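Local coordinates for suppressor of fused family protein (Neisseria gonorrhoeae, PDB 3K5J), which is of unknown function but resembles the N-terminal domain of human Suppressor of fused and is probably a protein-binding module, at residues W16-W26 with F38-N46; I70-T81 with N103-Q111. All coordinates share one frame; numbering follows the deposited sequence.

Interaction 1 (16-26 with 38-46) comes first along the chain and is complete before interaction 2 (70-81 with 103-111) begins. Their centres lie about 16 Å apart, and both reach the same mixed sheet: the first pairs strands 21-24 and 39-43, while the second starts from the end of strand 65-71, two strands further on, and runs into helix 77-91. That helix joins them. Ile79 packs against Trp26, Phe24 and Val40 of interaction 1, whereas Glu77, His78, Glu80 and Thr81 turn to the loop of interaction 2. Gln42 and Glu74 add a probable hydrogen bond. Both contacts of this Sufu-like protein thus share helix 77-91.

Interaction 1: residues W16-W26 with F38-N46; sequences WKHHDIKGFTW and FQVFQVIPN. With SO4 (sulfate ion), chain C.
Phe24 O is gripped by two residues of 38-46: the side-chain amide of Gln39 donates to it through NE2 at 3.1 Å, rising steeply above the carbonyl plane, and the backbone N of Val40 adds a weak bond. Gln39 reaches back because its CG stands beside its own backbone N (chi1 -67°). The backbones form an antiparallel strand pair, 21-24 with 39-43, in which Lys22 with Gln42 and Phe24 with Val40 are hydrogen-bonded pairs; Gln42 N to Lys22 O, at 2.8 Å, is the shortest backbone bond. Beyond the strands, Asn46 ND2 donates to His18 O at 2.9 Å, and the same ND2 lies over the centre of the His19 ring, the amide and ring planes 19° apart. His19 ND1 and the backbone N of His18 both donate to O4 of a sulfate, probably from the crystallisation liquor, while His19 NE2 bonds to Glu50. A water accepts from Asp20 N and donates to Ile44 O and Asn46 OD1, closing this end of the strand pair.

Val43 sets CG1 over the face of the Trp16 indole, 4.2 Å from the centroid of its five-membered ring, and CG2 against Trp16 CE3. At the far end Trp26 brings CZ3 to within 3.6 Å of Phe38 CD2, with the two ring planes 35° apart, and its CH2 meets Val40 CG2. Strand 39-43 pairs on its other edge with strand 52-57; helix 2-15 covers the Ile21 and Phe41 side, and helix 77-91 packs against Trp26, Phe38 and Val40.

Interaction 2: residues I70-T81 with N103-Q111; sequences ISPFETPEHIET and NIGRPWVEQ. With SO4 (sulfate ion), chain E.
Glu77 and Glu80, one helical turn apart in helix 77-91, supply the direct polar bonds to the loop 103-111. Glu77 OE2 accepts from the backbone N of Glu110 at 2.8 Å on its syn side, a bent bond with 131° at the hydrogen. Its other oxygen, OE1, takes the hydroxyl of Thr75 at 2.7 Å, and Thr75 OG1 in turn caps the helix by accepting from Glu77 N; the carboxylate is therefore held at both oxygens. Glu80 OE1 uses its anti lone pair for a salt bridge to Arg106 NH2, 3.0 Å away, with the carboxylate and guanidinium planes 72° apart. Arg106 reaches it on a chain extended from CG to NE.

Two waters continue the polar seam. One donates to Thr81 OG1 and Trp108 O and lies in the ring plane of His78, 2.8 Å from ND1; the other accepts from Arg106 NE at 2.7 Å. Through the other ring nitrogen, His78 NE2 donates to Ser71 OG, which in turn donates to Phe73 O.

Apolar contacts gather around Val109 and Trp108. Val109 CG1 comes 3.4 Å from His78 CE1, and CG2 meets Phe73 CZ. The Trp108 indole turns its rim to Ile70 O and touches Pro72 CD through CH2, its six-membered ring inclined 32° to the His78 ring.

The loop has no regular secondary structure here, and its position against the helix start rests on directed bonds as well as packing. The in-plane partners of the two His78 nitrogens, Ser71 OG and the water, set the orientation of the buried ring, while the carboxylates of Glu77 and Glu80 tie the helix start to the Glu110 N-H and the Arg106 guanidinium.

Interaction 1: residues W16-W26 with F38-N46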
loop_
_atom_site.group_PDB
_atom_site.type_symbol
_atom_site.label_atom_id
_atom_site.label_comp_id
_atom_site.label_asym_id
_atom_site.label_seq_id
_atom_site.Cartn_x
_atom_site.Cartn_y
_atom_site.Cartn_z
ATOM N N TRP A 16 15.716 4.690 -1.459
ATOM C CA TRP A 16 15.955 4.601 -2.898
ATOM C C TRP A 16 16.829 5.769 -3.390
ATOM O O TRP A 16 16.375 6.630 -4.154
ATOM C CB TRP A 16 14.657 4.542 -3.655
ATOM C CG TRP A 16 13.856 3.283 -3.462
ATOM C CD1 TRP A 16 14.142 2.065 -3.987
ATOM C CD2 TRP A 16 12.619 3.134 -2.749
ATOM N NE1 TRP A 16 13.176 1.160 -3.630
ATOM C CE2 TRP A 16 12.218 1.795 -2.890
ATOM C CE3 TRP A 16 11.829 3.981 -1.998
ATOM C CZ2 TRP A 16 11.079 1.300 -2.288
ATOM C CZ3 TRP A 16 10.660 3.466 -1.394
ATOM C CH2 TRP A 16 10.301 2.165 -1.574
ATOM N N LYS A 17 18.114 5.736 -2.999
ATOM C CA LYS A 17 19.056 6.833 -3.216
ATOM C C LYS A 17 19.196 7.200 -4.694
ATOM O O LYS A 17 19.411 8.399 -5.035
ATOM C CB LYS A 17 20.430 6.478 -2.599
ATOM C CG LYS A 17 21.536 7.518 -2.829
ATOM N N HIS A 18 19.068 6.202 -5.565
ATOM C CA HIS A 18 19.294 6.448 -6.998
ATOM C C HIS A 18 18.058 6.414 -7.848
ATOM O O HIS A 18 18.133 6.173 -9.047
ATOM C CB HIS A 18 20.375 5.467 -7.494
ATOM C CG HIS A 18 21.654 5.649 -6.768
ATOM N ND1 HIS A 18 22.400 6.798 -6.911
ATOM C CD2 HIS A 18 22.254 4.920 -5.799
ATOM C CE1 HIS A 18 23.440 6.742 -6.104
ATOM N NE2 HIS A 18 23.376 5.617 -5.412
ATOM N N HIS A 19 16.890 6.668 -7.231
ATOM C CA HIS A 19 15.644 6.754 -7.980
ATOM C C HIS A 19 15.045 8.144 -7.861
ATOM O O HIS A 19 15.189 8.796 -6.810
ATOM C CB HIS A 19 14.625 5.713 -7.458
ATOM C CG HIS A 19 14.958 4.305 -7.845
ATOM N ND1 HIS A 19 16.004 3.600 -7.277
ATOM C CD2 HIS A 19 14.411 3.486 -8.774
ATOM C CE1 HIS A 19 16.063 2.398 -7.824
ATOM N NE2 HIS A 19 15.124 2.311 -8.744
ATOM N N ASP A 20 14.390 8.592 -8.929
ATOM C CA ASP A 20 13.596 9.806 -8.916
ATOM C C ASP A 20 12.254 9.485 -8.210
ATOM O O ASP A 20 11.702 8.400 -8.383
ATOM C CB ASP A 20 13.345 10.313 -10.330
ATOM C CG ASP A 20 14.649 10.719 -11.033
ATOM O OD1 ASP A 20 15.523 11.338 -10.368
ATOM O OD2 ASP A 20 14.780 10.404 -12.236
ATOM N N ILE A 21 11.773 10.457 -7.448
ATOM C CA ILE A 21 10.531 10.377 -6.712
ATOM C C ILE A 21 9.718 11.628 -6.996
ATOM O O ILE A 21 10.218 12.768 -6.879
ATOM C CB ILE A 21 10.775 10.218 -5.200
ATOM C CG1 ILE A 21 11.679 9.019 -4.910
ATOM C CG2 ILE A 21 9.393 10.194 -4.421
ATOM C CD1 ILE A 21 12.032 8.802 -3.426
ATOM N N LYS A 22 8.471 11.433 -7.406
ATOM C CA LYS A 22 7.534 12.507 -7.731
ATOM C C LYS A 22 6.475 12.597 -6.643
ATOM O O LYS A 22 5.967 11.581 -6.193
ATOM C CB LYS A 22 6.818 12.254 -9.079
ATOM C CG LYS A 22 5.760 13.326 -9.472
ATOM C CD LYS A 22 5.190 13.142 -10.885
ATOM C CE LYS A 22 4.317 14.310 -11.314
ATOM N NZ LYS A 22 3.806 14.166 -12.704
ATOM N N GLY A 23 6.116 13.807 -6.253
ATOM C CA GLY A 23 5.067 14.054 -5.286
ATOM C C GLY A 23 3.832 14.602 -5.934
ATOM O O GLY A 23 3.901 15.410 -6.878
ATOM N N PHE A 24 2.694 14.186 -5.381
ATOM C CA PHE A 24 1.345 14.579 -5.815
ATOM C C PHE A 24 0.614 15.212 -4.648
ATOM O O PHE A 24 0.826 14.863 -3.466
ATOM C CB PHE A 24 0.569 13.375 -6.294
ATOM C CG PHE A 24 1.201 12.702 -7.481
ATOM C CD1 PHE A 24 0.932 13.179 -8.755
ATOM C CD2 PHE A 24 2.065 11.672 -7.346
ATOM C CE1 PHE A 24 1.495 12.574 -9.856
ATOM C CE2 PHE A 24 2.640 11.067 -8.481
ATOM C CZ PHE A 24 2.362 11.537 -9.693
ATOM N N THR A 25 -0.250 16.164 -4.982
ATOM C CA THR A 25 -1.064 16.899 -4.038
ATOM C C THR A 25 -2.490 17.087 -4.559
ATOM O O THR A 25 -2.776 16.806 -5.732
ATOM C CB THR A 25 -0.456 18.320 -3.772
ATOM O OG1 THR A 25 -0.531 19.066 -4.979
ATOM C CG2 THR A 25 0.997 18.287 -3.261
ATOM N N TRP A 26 -3.377 17.536 -3.674
ATOM C CA TRP A 26 -4.764 17.867 -4.035
ATOM C C TRP A 26 -5.073 19.315 -3.686
ATOM O O TRP A 26 -4.697 19.818 -2.627
ATOM C CB TRP A 26 -5.767 16.983 -3.307
ATOM C CG TRP A 26 -5.829 15.581 -3.829
ATOM C CD1 TRP A 26 -6.818 15.065 -4.619
ATOM C CD2 TRP A 26 -4.915 14.480 -3.573
ATOM N NE1 TRP A 26 -6.560 13.733 -4.889
ATOM C CE2 TRP A 26 -5.396 13.357 -4.279
ATOM C CE3 TRP A 26 -3.724 14.342 -2.857
ATOM C CZ2 TRP A 26 -4.761 12.119 -4.234
ATOM C CZ3 TRP A 26 -3.078 13.122 -2.860
ATOM C CH2 TRP A 26 -3.593 12.036 -3.580
ATOM N N PHE A 38 -2.337 16.034 2.530
ATOM C CA PHE A 38 -2.002 14.651 2.188
ATOM C C PHE A 38 -1.320 14.593 0.839
ATOM O O PHE A 38 -1.728 15.250 -0.127
ATOM C CB PHE A 38 -3.279 13.795 2.142
ATOM C CG PHE A 38 -3.046 12.357 1.748
ATOM C CD1 PHE A 38 -2.514 11.446 2.642
ATOM C CD2 PHE A 38 -3.434 11.916 0.492
ATOM C CE1 PHE A 38 -2.313 10.152 2.286
ATOM C CE2 PHE A 38 -3.279 10.589 0.145
ATOM C CZ PHE A 38 -2.694 9.706 1.034
ATOM N N GLN A 39 -0.285 13.753 0.749
ATOM C CA GLN A 39 0.409 13.515 -0.507
ATOM C C GLN A 39 0.494 12.025 -0.837
ATOM O O GLN A 39 0.340 11.159 0.016
ATOM C CB GLN A 39 1.844 14.060 -0.519
ATOM C CG GLN A 39 1.923 15.564 -0.456
ATOM C CD GLN A 39 3.245 16.123 -0.939
ATOM O OE1 GLN A 39 4.068 16.551 -0.143
ATOM N NE2 GLN A 39 3.480 16.037 -2.258
ATOM N N VAL A 40 0.756 11.751 -2.115
ATOM C CA VAL A 40 1.256 10.442 -2.544
ATOM C C VAL A 40 2.601 10.703 -3.211
ATOM O O VAL A 40 2.743 11.656 -3.988
ATOM C CB VAL A 40 0.272 9.725 -3.508
ATOM C CG1 VAL A 40 0.890 8.489 -4.196
ATOM C CG2 VAL A 40 -1.002 9.351 -2.701
ATOM N N PHE A 41 3.557 9.856 -2.915
ATOM C CA PHE A 41 4.873 9.861 -3.580
ATOM C C PHE A 41 4.988 8.648 -4.478
ATOM O O PHE A 41 4.565 7.570 -4.106
ATOM C CB PHE A 41 6.019 9.863 -2.556
ATOM C CG PHE A 41 6.089 11.138 -1.762
ATOM C CD1 PHE A 41 6.460 12.320 -2.388
ATOM C CD2 PHE A 41 5.777 11.169 -0.397
ATOM C CE1 PHE A 41 6.512 13.505 -1.659
ATOM C CE2 PHE A 41 5.848 12.361 0.334
ATOM C CZ PHE A 41 6.187 13.526 -0.282
ATOM N N GLN A 42 5.542 8.855 -5.675
ATOM C CA GLN A 42 5.749 7.830 -6.689
ATOM C C GLN A 42 7.254 7.642 -6.893
ATOM O O GLN A 42 7.946 8.583 -7.343
ATOM C CB GLN A 42 5.112 8.280 -7.987
ATOM C CG GLN A 42 5.277 7.368 -9.170
ATOM C CD GLN A 42 4.985 8.080 -10.459
ATOM O OE1 GLN A 42 5.619 9.112 -10.750
ATOM N NE2 GLN A 42 4.081 7.534 -11.261
ATOM N N VAL A 43 7.747 6.452 -6.568
ATOM C CA VAL A 43 9.127 6.089 -6.783
ATOM C C VAL A 43 9.187 5.480 -8.205
ATOM O O VAL A 43 8.544 4.458 -8.473
ATOM C CB VAL A 43 9.659 5.106 -5.733
ATOM C CG1 VAL A 43 11.157 4.867 -5.925
ATOM C CG2 VAL A 43 9.340 5.591 -4.293
ATOM N N ILE A 44 9.918 6.142 -9.074
ATOM C CA ILE A 44 9.940 5.829 -10.492
ATOM C C ILE A 44 11.040 4.819 -10.780
ATOM O O ILE A 44 12.184 4.998 -10.350
ATOM C CB ILE A 44 10.188 7.129 -11.282
ATOM C CG1 ILE A 44 9.027 8.099 -11.063
ATOM C CG2 ILE A 44 10.348 6.866 -12.790
ATOM C CD1 ILE A 44 9.385 9.580 -11.348
ATOM N N PRO A 45 10.707 3.745 -11.528
ATOM C CA PRO A 45 11.725 2.753 -11.855
ATOM C C PRO A 45 12.830 3.359 -12.737
ATOM O O PRO A 45 12.550 4.214 -13.593
ATOM C CB PRO A 45 10.933 1.663 -12.598
ATOM C CG PRO A 45 9.714 2.304 -13.086
ATOM C CD PRO A 45 9.404 3.390 -12.084
ATOM N N ASN A 46 14.022 2.831 -12.577
ATOM C CA ASN A 46 15.131 3.172 -13.478
ATOM C C ASN A 46 15.182 2.298 -14.742
ATOM O O ASN A 46 15.837 2.681 -15.702
ATOM C CB ASN A 46 16.428 3.028 -12.734
ATOM C CG ASN A 46 16.670 4.140 -11.747
ATOM O OD1 ASN A 46 16.236 5.280 -11.987
ATOM N ND2 ASN A 46 17.394 3.832 -10.653
HETATM S S SO4 C . 18.605 2.427 -5.111
HETATM O O1 SO4 C . 19.023 1.858 -6.405
HETATM O O2 SO4 C . 17.696 1.455 -4.446
HETATM O O3 SO4 C . 19.816 2.634 -4.301
HETATM O O4 SO4 C . 17.941 3.674 -5.421
HETATM O O HOH W 1 14.026 6.779 -11.174
HETATM O O HOH W 2 -2.743 17.680 -0.851
#

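Interaction 2: residues I70-T81 with N103-Q111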
loop_
_atom_site.group_PDB
_atom_site.type_symbol
_atom_site.label_atom_id
_atom_site.label_comp_id
_atom_site.label_asym_id
_atom_site.label_seq_id
_atom_site.Cartn_x
_atom_site.Cartn_y
_atom_site.Cartn_z
ATOM N N ILE A 70 2.995 -1.595 -4.524
ATOM C CA ILE A 70 4.037 -1.924 -5.513
ATOM C C ILE A 70 3.332 -2.339 -6.799
ATOM O O ILE A 70 2.567 -3.296 -6.806
ATOM C CB ILE A 70 5.035 -3.026 -5.047
ATOM C CG1 ILE A 70 5.455 -2.853 -3.581
ATOM C CG2 ILE A 70 6.221 -3.117 -6.012
ATOM C CD1 ILE A 70 6.305 -4.022 -3.054
ATOM N N SER A 71 3.545 -1.585 -7.875
ATOM C CA SER A 71 2.773 -1.742 -9.110
ATOM C C SER A 71 3.643 -2.145 -10.282
ATOM O O SER A 71 4.717 -1.566 -10.496
ATOM C CB SER A 71 2.068 -0.443 -9.465
ATOM O OG SER A 71 1.176 -0.606 -10.544
ATOM N N PRO A 72 3.155 -3.088 -11.098
ATOM C CA PRO A 72 3.940 -3.473 -12.283
ATOM C C PRO A 72 4.069 -2.396 -13.355
ATOM O O PRO A 72 4.974 -2.462 -14.208
ATOM C CB PRO A 72 3.183 -4.726 -12.794
ATOM C CG PRO A 72 1.830 -4.604 -12.298
ATOM C CD PRO A 72 1.947 -3.924 -10.946
ATOM N N PHE A 73 3.158 -1.449 -13.340
ATOM C CA PHE A 73 3.160 -0.359 -14.298
ATOM C C PHE A 73 2.680 0.928 -13.637
ATOM O O PHE A 73 2.064 0.926 -12.564
ATOM C CB PHE A 73 2.295 -0.721 -15.532
ATOM C CG PHE A 73 0.889 -1.230 -15.179
ATOM C CD1 PHE A 73 -0.134 -0.349 -14.830
ATOM C CD2 PHE A 73 0.601 -2.579 -15.240
ATOM C CE1 PHE A 73 -1.433 -0.824 -14.524
ATOM C CE2 PHE A 73 -0.682 -3.061 -14.900
ATOM C CZ PHE A 73 -1.683 -2.198 -14.586
ATOM N N GLU A 74 2.983 2.045 -14.300
ATOM C CA GLU A 74 2.523 3.355 -13.879
ATOM C C GLU A 74 1.048 3.456 -14.088
ATOM O O GLU A 74 0.512 3.145 -15.185
ATOM C CB GLU A 74 3.209 4.433 -14.726
ATOM C CG GLU A 74 2.894 5.826 -14.311
ATOM C CD GLU A 74 3.654 6.886 -15.089
ATOM O OE1 GLU A 74 4.059 6.608 -16.241
ATOM O OE2 GLU A 74 3.853 7.987 -14.513
ATOM N N THR A 75 0.346 3.931 -13.075
ATOM C CA THR A 75 -1.077 4.176 -13.188
ATOM C C THR A 75 -1.565 5.104 -12.078
ATOM O O THR A 75 -1.272 4.868 -10.917
ATOM C CB THR A 75 -1.921 2.901 -13.167
ATOM O OG1 THR A 75 -3.294 3.271 -13.148
ATOM C CG2 THR A 75 -1.595 1.963 -12.036
ATOM N N PRO A 76 -2.380 6.102 -12.424
ATOM C CA PRO A 76 -2.954 6.962 -11.418
ATOM C C PRO A 76 -4.008 6.263 -10.560
ATOM O O PRO A 76 -4.464 6.816 -9.541
ATOM C CB PRO A 76 -3.563 8.101 -12.242
ATOM C CG PRO A 76 -3.887 7.481 -13.482
ATOM C CD PRO A 76 -2.763 6.544 -13.769
ATOM N N GLU A 77 -4.374 5.041 -10.904
ATOM C CA GLU A 77 -5.270 4.275 -10.058
ATOM C C GLU A 77 -4.788 4.251 -8.600
ATOM O O GLU A 77 -5.594 4.286 -7.660
ATOM C CB GLU A 77 -5.433 2.851 -10.602
ATOM C CG GLU A 77 -6.234 2.800 -11.913
ATOM C CD GLU A 77 -6.063 1.472 -12.647
ATOM O OE1 GLU A 77 -4.914 1.174 -13.059
ATOM O OE2 GLU A 77 -7.081 0.756 -12.796
ATOM N N HIS A 78 -3.483 4.156 -8.426
ATOM C CA HIS A 78 -2.962 4.046 -7.069
ATOM C C HIS A 78 -3.025 5.348 -6.279
ATOM O O HIS A 78 -3.150 5.333 -5.043
ATOM C CB HIS A 78 -1.550 3.468 -7.089
ATOM C CG HIS A 78 -1.489 2.138 -7.774
ATOM N ND1 HIS A 78 -2.405 1.135 -7.518
ATOM C CD2 HIS A 78 -0.652 1.662 -8.727
ATOM C CE1 HIS A 78 -2.098 0.094 -8.279
ATOM N NE2 HIS A 78 -1.051 0.389 -9.031
ATOM N N ILE A 79 -2.927 6.470 -6.987
ATOM C CA ILE A 79 -3.083 7.763 -6.380
ATOM C C ILE A 79 -4.530 7.901 -5.863
ATOM O O ILE A 79 -4.767 8.314 -4.714
ATOM C CB ILE A 79 -2.742 8.921 -7.365
ATOM C CG1 ILE A 79 -1.306 8.765 -7.875
ATOM C CG2 ILE A 79 -2.903 10.244 -6.695
ATOM C CD1 ILE A 79 -0.972 9.688 -9.051
ATOM N N GLU A 80 -5.479 7.484 -6.711
ATOM C CA GLU A 80 -6.897 7.544 -6.394
ATOM C C GLU A 80 -7.213 6.630 -5.188
ATOM O O GLU A 80 -7.925 7.004 -4.237
ATOM C CB GLU A 80 -7.706 7.097 -7.637
ATOM C CG GLU A 80 -7.537 7.955 -8.903
ATOM C CD GLU A 80 -7.773 7.224 -10.245
ATOM O OE1 GLU A 80 -8.210 6.023 -10.271
ATOM O OE2 GLU A 80 -7.476 7.885 -11.300
ATOM N N THR A 81 -6.664 5.429 -5.216
ATOM C CA THR A 81 -6.879 4.443 -4.134
ATOM C C THR A 81 -6.359 4.980 -2.812
ATOM O O THR A 81 -7.033 4.906 -1.791
ATOM C CB THR A 81 -6.156 3.114 -4.471
ATOM O OG1 THR A 81 -6.815 2.539 -5.599
ATOM C CG2 THR A 81 -6.160 2.153 -3.325
ATOM N N ASN A 103 -10.909 -3.507 1.661
ATOM C CA ASN A 103 -11.724 -3.641 0.468
ATOM C C ASN A 103 -11.558 -2.376 -0.346
ATOM O O ASN A 103 -11.959 -1.295 0.087
ATOM C CB ASN A 103 -13.209 -3.892 0.845
ATOM C CG ASN A 103 -14.070 -4.261 -0.348
ATOM O OD1 ASN A 103 -13.723 -3.998 -1.535
ATOM N ND2 ASN A 103 -15.234 -4.895 -0.042
ATOM N N ILE A 104 -10.969 -2.495 -1.533
ATOM C CA ILE A 104 -10.716 -1.365 -2.413
ATOM C C ILE A 104 -11.986 -0.863 -3.076
ATOM O O ILE A 104 -12.038 0.288 -3.537
ATOM C CB ILE A 104 -9.654 -1.786 -3.501
ATOM C CG1 ILE A 104 -8.424 -2.374 -2.811
ATOM C CG2 ILE A 104 -9.298 -0.660 -4.460
ATOM C CD1 ILE A 104 -7.445 -3.059 -3.804
ATOM N N GLY A 105 -12.973 -1.741 -3.175
ATOM C CA GLY A 105 -14.271 -1.410 -3.784
ATOM C C GLY A 105 -14.274 -1.499 -5.299
ATOM O O GLY A 105 -15.258 -1.101 -5.956
ATOM N N ARG A 106 -13.165 -2.004 -5.842
ATOM C CA ARG A 106 -12.926 -2.179 -7.246
ATOM C C ARG A 106 -11.591 -2.921 -7.378
ATOM O O ARG A 106 -10.856 -3.026 -6.404
ATOM C CB ARG A 106 -12.858 -0.828 -7.950
ATOM C CG ARG A 106 -11.681 -0.006 -7.593
ATOM C CD ARG A 106 -11.759 1.308 -8.343
ATOM N NE ARG A 106 -10.524 2.056 -8.208
ATOM C CZ ARG A 106 -10.358 3.303 -8.599
ATOM N NH1 ARG A 106 -11.428 3.995 -9.102
ATOM N NH2 ARG A 106 -9.138 3.851 -8.426
ATOM N N PRO A 107 -11.257 -3.424 -8.576
ATOM C CA PRO A 107 -9.954 -4.030 -8.749
ATOM C C PRO A 107 -8.825 -3.050 -8.487
ATOM O O PRO A 107 -8.914 -1.870 -8.856
ATOM C CB PRO A 107 -9.968 -4.484 -10.192
ATOM C CG PRO A 107 -11.430 -4.675 -10.484
ATOM C CD PRO A 107 -12.091 -3.549 -9.786
ATOM N N TRP A 108 -7.729 -3.537 -7.927
ATOM C CA TRP A 108 -6.621 -2.619 -7.584
ATOM C C TRP A 108 -6.047 -1.929 -8.820
ATOM O O TRP A 108 -5.638 -0.786 -8.744
ATOM C CB TRP A 108 -5.532 -3.335 -6.779
ATOM C CG TRP A 108 -4.695 -4.329 -7.485
ATOM C CD1 TRP A 108 -5.106 -5.496 -8.090
ATOM C CD2 TRP A 108 -3.256 -4.302 -7.623
ATOM N NE1 TRP A 108 -4.019 -6.175 -8.588
ATOM C CE2 TRP A 108 -2.874 -5.472 -8.311
ATOM C CE3 TRP A 108 -2.249 -3.414 -7.202
ATOM C CZ2 TRP A 108 -1.530 -5.743 -8.619
ATOM C CZ3 TRP A 108 -0.945 -3.696 -7.475
ATOM C CH2 TRP A 108 -0.582 -4.828 -8.222
ATOM N N VAL A 109 -5.970 -2.689 -9.927
ATOM C CA VAL A 109 -5.762 -2.138 -11.260
ATOM C C VAL A 109 -6.839 -2.792 -12.163
ATOM O O VAL A 109 -7.238 -3.952 -11.937
ATOM C CB VAL A 109 -4.352 -2.343 -11.786
ATOM C CG1 VAL A 109 -3.311 -1.657 -10.912
ATOM C CG2 VAL A 109 -3.976 -3.802 -11.913
ATOM N N GLU A 110 -7.277 -2.039 -13.180
ATOM C CA GLU A 110 -8.467 -2.377 -14.000
ATOM C C GLU A 110 -8.556 -3.833 -14.404
ATOM O O GLU A 110 -9.630 -4.433 -14.273
ATOM C CB GLU A 110 -8.535 -1.517 -15.301
ATOM C CG GLU A 110 -9.840 -1.730 -16.172
ATOM C CD GLU A 110 -9.706 -1.185 -17.597
ATOM O OE1 GLU A 110 -8.632 -0.642 -17.970
ATOM O OE2 GLU A 110 -10.686 -1.316 -18.367
ATOM N N GLN A 111 -7.492 -4.386 -14.931
ATOM C CA GLN A 111 -7.608 -5.738 -15.516
ATOM C C GLN A 111 -7.438 -6.888 -14.541
ATOM O O GLN A 111 -7.593 -8.038 -14.888
ATOM C CB GLN A 111 -6.669 -5.897 -16.709
ATOM C CG GLN A 111 -7.062 -5.008 -17.898
ATOM C CD GLN A 111 -8.335 -5.507 -18.566
ATOM O OE1 GLN A 111 -8.435 -6.679 -18.933
ATOM N NE2 GLN A 111 -9.322 -4.637 -18.688
HETATM S S SO4 E . -15.109 -6.706 3.188
HETATM O O1 SO4 E . -16.106 -7.666 2.679
HETATM O O2 SO4 E . -15.136 -6.877 4.631
HETATM O O3 SO4 E . -13.777 -7.088 2.619
HETATM O O4 SO4 E . -15.549 -5.335 2.868
HETATM O O HOH W 3 -4.980 0.643 -6.432
HETATM O O HOH W 4 -7.982 1.280 -8.312
#